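Local coordinates for protein ATP-dependent Clp protease proteolytic subunit (Plasmodium falciparum, PDB 4GM2) that forms a catalytically inactive subunit of the apicoplast-localised caseinolytic (Clp) protease complex of the malaria parasite, here a seven-subunit assembly, at residues Ile31-Pro36 / Glu43-Gln48; Asn74-Leu79 / Tyr137-Phe142. One frame throughout, in Å; residues are numbered along the deposited sequence.

Contact 1: residues Ile31-Pro36 / Glu43-Gln48; sequences IFLSSP and EQIISQ
Ile31, on strand 30-33, the outermost strand of the parallel sheet within this chain, packs against Ile45 and Gln48 of helix 39-55. Strand and helix are the first two elements of a beta-alpha-beta unit completed by strand 61-67, and their short segments run nearly antiparallel, at 166° with axes 9.7 Å apart. Ile31 does most of the work. With chi1 at -65°, its CG1 lies beside the backbone N and CG2 anti to it. The CG1 branch slides alongside the Gln48 side chain in the opposite direction, with CG1 3.8 Å from Gln48 CB and 3.5 Å from Gln48 OE1. CG2 also comes within 4.4 Å of Ile45 CG1. Two residues along the strand, Leu33 CD1 meets the CD1 of the same Ile45, again at 4.4 Å. No direct hydrogen bond joins the two segments; aliphatic packing is supplemented by the Gln48 side chain lying along Ile31.

Further out, backbone bonds from Ile31 and Leu33 to strand 61-67 hold the strand in the sheet, while Leu49 and Leu52 of the same helix extend the cover over Ile31. Ile45 also packs on Ile88 of helix 81-94. The outer side of the helix meets a second subunit: Ile46 and Ser47 lie against Phe32 of that copy, whose Ser34 OG is hydrogen-bonded to Glu43 OE1. Across the contact itself, a polar link runs through one ordered water, which accepts from the backbone N of Phe32 at 2.8 Å and donates to Gln48 OE1 at 3.3 Å.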
# COMPACT_ATOMS: atom_id res chain seq x y z
N ILE A 31 9.81 -22.12 -7.95
CA ILE A 31 9.08 -21.93 -6.70
C ILE A 31 10.10 -22.05 -5.58
O ILE A 31 10.77 -23.09 -5.45
CB ILE A 31 7.95 -22.97 -6.52
CG1 ILE A 31 6.89 -22.80 -7.59
CG2 ILE A 31 7.31 -22.84 -5.14
CD1 ILE A 31 6.04 -24.03 -7.81
N PHE A 32 10.24 -20.99 -4.79
CA PHE A 32 11.22 -20.99 -3.71
C PHE A 32 10.54 -20.99 -2.34
O PHE A 32 10.12 -19.95 -1.84
CB PHE A 32 12.18 -19.79 -3.87
CG PHE A 32 13.27 -19.71 -2.82
CD1 PHE A 32 13.65 -20.83 -2.08
CD2 PHE A 32 13.93 -18.51 -2.60
CE1 PHE A 32 14.66 -20.74 -1.13
CE2 PHE A 32 14.94 -18.41 -1.65
CZ PHE A 32 15.31 -19.54 -0.91
N LEU A 33 10.42 -22.18 -1.74
CA LEU A 33 9.94 -22.28 -0.36
C LEU A 33 11.09 -21.92 0.57
O LEU A 33 12.07 -22.66 0.65
CB LEU A 33 9.40 -23.68 -0.05
CG LEU A 33 9.09 -24.02 1.42
CD1 LEU A 33 8.06 -23.08 2.03
CD2 LEU A 33 8.64 -25.47 1.57
N SER A 34 10.96 -20.79 1.25
CA SER A 34 12.05 -20.25 2.07
C SER A 34 11.58 -19.83 3.45
O SER A 34 12.14 -18.91 4.05
CB SER A 34 12.70 -19.07 1.37
OG SER A 34 11.74 -18.07 1.10
N SER A 35 10.55 -20.51 3.95
CA SER A 35 9.95 -20.20 5.24
C SER A 35 9.25 -21.44 5.79
O SER A 35 9.14 -22.44 5.09
CB SER A 35 8.94 -19.06 5.09
OG SER A 35 7.85 -19.47 4.29
N PRO A 36 8.77 -21.38 7.05
CA PRO A 36 7.84 -22.40 7.52
C PRO A 36 6.62 -22.48 6.60
O PRO A 36 6.21 -21.47 6.03
CB PRO A 36 7.42 -21.89 8.89
CG PRO A 36 8.59 -21.09 9.36
CD PRO A 36 9.19 -20.47 8.13
N GLU A 43 -0.93 -22.86 0.09
CA GLU A 43 -1.85 -22.36 -0.91
C GLU A 43 -1.09 -21.74 -2.09
O GLU A 43 -1.47 -21.94 -3.25
CB GLU A 43 -2.79 -21.33 -0.28
CG GLU A 43 -3.58 -20.50 -1.27
CD GLU A 43 -4.15 -19.26 -0.61
OE1 GLU A 43 -5.10 -19.40 0.19
OE2 GLU A 43 -3.65 -18.16 -0.90
N GLN A 44 -0.03 -21.00 -1.79
CA GLN A 44 0.80 -20.36 -2.81
C GLN A 44 1.58 -21.35 -3.67
O GLN A 44 1.71 -21.16 -4.88
CB GLN A 44 1.76 -19.37 -2.17
CG GLN A 44 1.14 -18.04 -1.79
CD GLN A 44 2.07 -17.18 -0.97
OE1 GLN A 44 3.29 -17.36 -0.98
NE2 GLN A 44 1.49 -16.22 -0.24
N ILE A 45 2.10 -22.41 -3.04
CA ILE A 45 2.81 -23.47 -3.75
C ILE A 45 1.88 -24.16 -4.75
O ILE A 45 2.23 -24.31 -5.92
CB ILE A 45 3.42 -24.49 -2.77
CG1 ILE A 45 4.51 -23.83 -1.92
CG2 ILE A 45 3.98 -25.70 -3.52
CD1 ILE A 45 4.89 -24.60 -0.67
N ILE A 46 0.70 -24.56 -4.29
CA ILE A 46 -0.29 -25.18 -5.16
C ILE A 46 -0.71 -24.23 -6.29
O ILE A 46 -0.78 -24.64 -7.45
CB ILE A 46 -1.52 -25.70 -4.37
CG1 ILE A 46 -1.11 -26.87 -3.47
CG2 ILE A 46 -2.63 -26.13 -5.31
CD1 ILE A 46 -2.10 -27.20 -2.38
N SER A 47 -0.95 -22.97 -5.95
CA SER A 47 -1.33 -21.97 -6.95
C SER A 47 -0.26 -21.81 -8.03
O SER A 47 -0.58 -21.75 -9.21
CB SER A 47 -1.63 -20.63 -6.30
OG SER A 47 -2.82 -20.70 -5.54
N GLN A 48 1.00 -21.75 -7.61
CA GLN A 48 2.12 -21.59 -8.52
C GLN A 48 2.34 -22.84 -9.37
O GLN A 48 2.66 -22.74 -10.56
CB GLN A 48 3.38 -21.23 -7.76
CG GLN A 48 3.45 -19.77 -7.35
CD GLN A 48 4.54 -19.51 -6.34
OE1 GLN A 48 5.73 -19.64 -6.64
NE2 GLN A 48 4.15 -19.15 -5.13
O HOH W 1 8.58 -18.76 -5.24

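Contact 2: residues Asn74-Leu79 / Tyr137-Phe142; sequences NKIINL and YSIIPF
The backbones come nearest at Leu79 and Ile139, with their CA atoms 6.4 Å apart and no backbone hydrogen bond between the two segments. Ile139 is the centre of the contact and uses both of its branches. With chi1 at -54°, CG1 lies beside the backbone N and CG2 is anti to it, which divides the side chain between two partners. CG1 meets Ile76 CD1 at 3.7 Å, the two isoleucines reaching toward each other tip to tip, and CG2 meets Leu79 CD2 at 3.7 Å, with the leucine crossing at about a right angle. The other leucine methyl, CD1, runs past Pro141 and comes 4.2 Å from its CB.

The loop 137-142 leads toward the long helix 148-170, probably the counterpart of the handle helix of ClpP subunits. Residues 74-79 include the weakly bonded second strand of a short hairpin and the loop after it. Asn73 of a second subunit packs against both Leu79 and Pro141. Joined by aliphatic contacts at the surface, the two segments gain apolar burial but no hydrogen bond between them; a directional tie comes instead from the Tyr137 hydroxyl, bonded to Asp70 beside the hairpin.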
# COMPACT_ATOMS: atom_id res chain seq x y z
N ASN A 74 9.68 -24.05 18.18
CA ASN A 74 8.92 -25.00 19.00
C ASN A 74 7.39 -24.93 18.87
O ASN A 74 6.69 -25.81 19.38
CB ASN A 74 9.33 -24.92 20.48
CG ASN A 74 10.78 -25.28 20.70
OD1 ASN A 74 11.33 -26.15 20.03
ND2 ASN A 74 11.42 -24.60 21.66
N LYS A 75 6.89 -23.91 18.18
CA LYS A 75 5.45 -23.74 17.98
C LYS A 75 5.02 -24.24 16.61
O LYS A 75 5.70 -24.00 15.61
CB LYS A 75 5.02 -22.28 18.17
CG LYS A 75 5.50 -21.60 19.45
CD LYS A 75 4.87 -22.20 20.70
CE LYS A 75 5.55 -21.68 21.96
NZ LYS A 75 5.12 -22.43 23.18
N ILE A 76 3.90 -24.95 16.58
CA ILE A 76 3.30 -25.39 15.33
C ILE A 76 2.61 -24.19 14.68
O ILE A 76 1.73 -23.57 15.28
CB ILE A 76 2.35 -26.58 15.55
CG1 ILE A 76 3.16 -27.88 15.61
CG2 ILE A 76 1.31 -26.69 14.43
CD1 ILE A 76 2.42 -29.05 16.22
N ILE A 77 3.03 -23.88 13.46
CA ILE A 77 2.52 -22.71 12.73
C ILE A 77 1.46 -23.10 11.69
O ILE A 77 0.89 -22.23 11.03
CB ILE A 77 3.65 -21.88 12.08
CG1 ILE A 77 4.67 -22.77 11.34
CG2 ILE A 77 4.36 -21.05 13.14
CD1 ILE A 77 4.23 -23.23 9.96
N ASN A 78 1.22 -24.40 11.56
CA ASN A 78 0.21 -24.91 10.66
C ASN A 78 -0.43 -26.16 11.25
O ASN A 78 0.21 -27.21 11.36
CB ASN A 78 0.80 -25.22 9.28
CG ASN A 78 -0.26 -25.41 8.20
OD1 ASN A 78 -1.43 -25.66 8.49
ND2 ASN A 78 0.16 -25.28 6.94
N LEU A 79 -1.70 -26.03 11.65
CA LEU A 79 -2.41 -27.15 12.25
C LEU A 79 -2.73 -28.23 11.22
O LEU A 79 -2.97 -29.38 11.57
CB LEU A 79 -3.69 -26.67 12.96
CG LEU A 79 -3.57 -25.66 14.11
CD1 LEU A 79 -4.95 -25.20 14.56
CD2 LEU A 79 -2.81 -26.23 15.30
N TYR A 137 3.11 -37.75 14.43
CA TYR A 137 2.33 -36.89 15.31
C TYR A 137 1.01 -36.50 14.66
O TYR A 137 0.90 -36.44 13.43
CB TYR A 137 3.14 -35.64 15.68
CG TYR A 137 3.55 -34.78 14.50
CD1 TYR A 137 2.95 -33.54 14.27
CD2 TYR A 137 4.55 -35.20 13.61
CE1 TYR A 137 3.33 -32.75 13.19
CE2 TYR A 137 4.93 -34.42 12.53
CZ TYR A 137 4.32 -33.20 12.32
OH TYR A 137 4.70 -32.43 11.25
N SER A 138 0.00 -36.26 15.50
CA SER A 138 -1.26 -35.70 15.05
C SER A 138 -1.60 -34.49 15.90
O SER A 138 -1.33 -34.46 17.10
CB SER A 138 -2.38 -36.73 15.13
OG SER A 138 -2.29 -37.66 14.07
N ILE A 139 -2.19 -33.48 15.28
CA ILE A 139 -2.59 -32.28 16.00
C ILE A 139 -4.11 -32.19 16.07
O ILE A 139 -4.80 -32.21 15.05
CB ILE A 139 -2.00 -30.98 15.37
CG1 ILE A 139 -0.48 -31.08 15.23
CG2 ILE A 139 -2.36 -29.76 16.21
CD1 ILE A 139 -0.02 -31.45 13.85
N ILE A 140 -4.63 -32.12 17.29
CA ILE A 140 -6.05 -31.84 17.50
C ILE A 140 -6.19 -30.36 17.84
O ILE A 140 -5.65 -29.90 18.85
CB ILE A 140 -6.68 -32.74 18.60
CG1 ILE A 140 -6.73 -34.21 18.16
CG2 ILE A 140 -8.10 -32.28 18.94
CD1 ILE A 140 -5.50 -35.02 18.53
N PRO A 141 -6.90 -29.60 16.97
CA PRO A 141 -7.17 -28.19 17.23
C PRO A 141 -8.07 -28.02 18.45
O PRO A 141 -8.76 -28.96 18.84
CB PRO A 141 -7.92 -27.74 15.96
CG PRO A 141 -7.56 -28.74 14.92
CD PRO A 141 -7.43 -30.04 15.67
N PHE A 142 -8.04 -26.83 19.05
CA PHE A 142 -8.81 -26.54 20.26
C PHE A 142 -10.30 -26.86 20.11
O PHE A 142 -10.90 -27.49 20.98
CB PHE A 142 -8.63 -25.07 20.68
CG PHE A 142 -9.54 -24.65 21.80
CD1 PHE A 142 -9.21 -24.93 23.13
CD2 PHE A 142 -10.73 -23.99 21.53
CE1 PHE A 142 -10.06 -24.55 24.16
CE2 PHE A 142 -11.58 -23.61 22.55
CZ PHE A 142 -11.24 -23.89 23.87

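In the fold
Contact 1 closes before contact 2 opens along the chain, and their centres lie about 20 Å apart. The first is buried, its centre about 11 Å from the centre of the chain, whereas the second is at the surface, about 17 Å out. They nevertheless meet: the loop after strand 30-33 brings Pro36 CB to 3.6 Å from Ile77 CD1, linking 31-36 directly to 74-79. Asn78 reinforces this junction through a bond from ND2 to the carbonyl of Ile37. Both contacts also touch the second subunit, so the core beta-alpha-beta unit and the loop that precedes the long helix are each tied to packing between neighbouring copies in the seven-chain assembly.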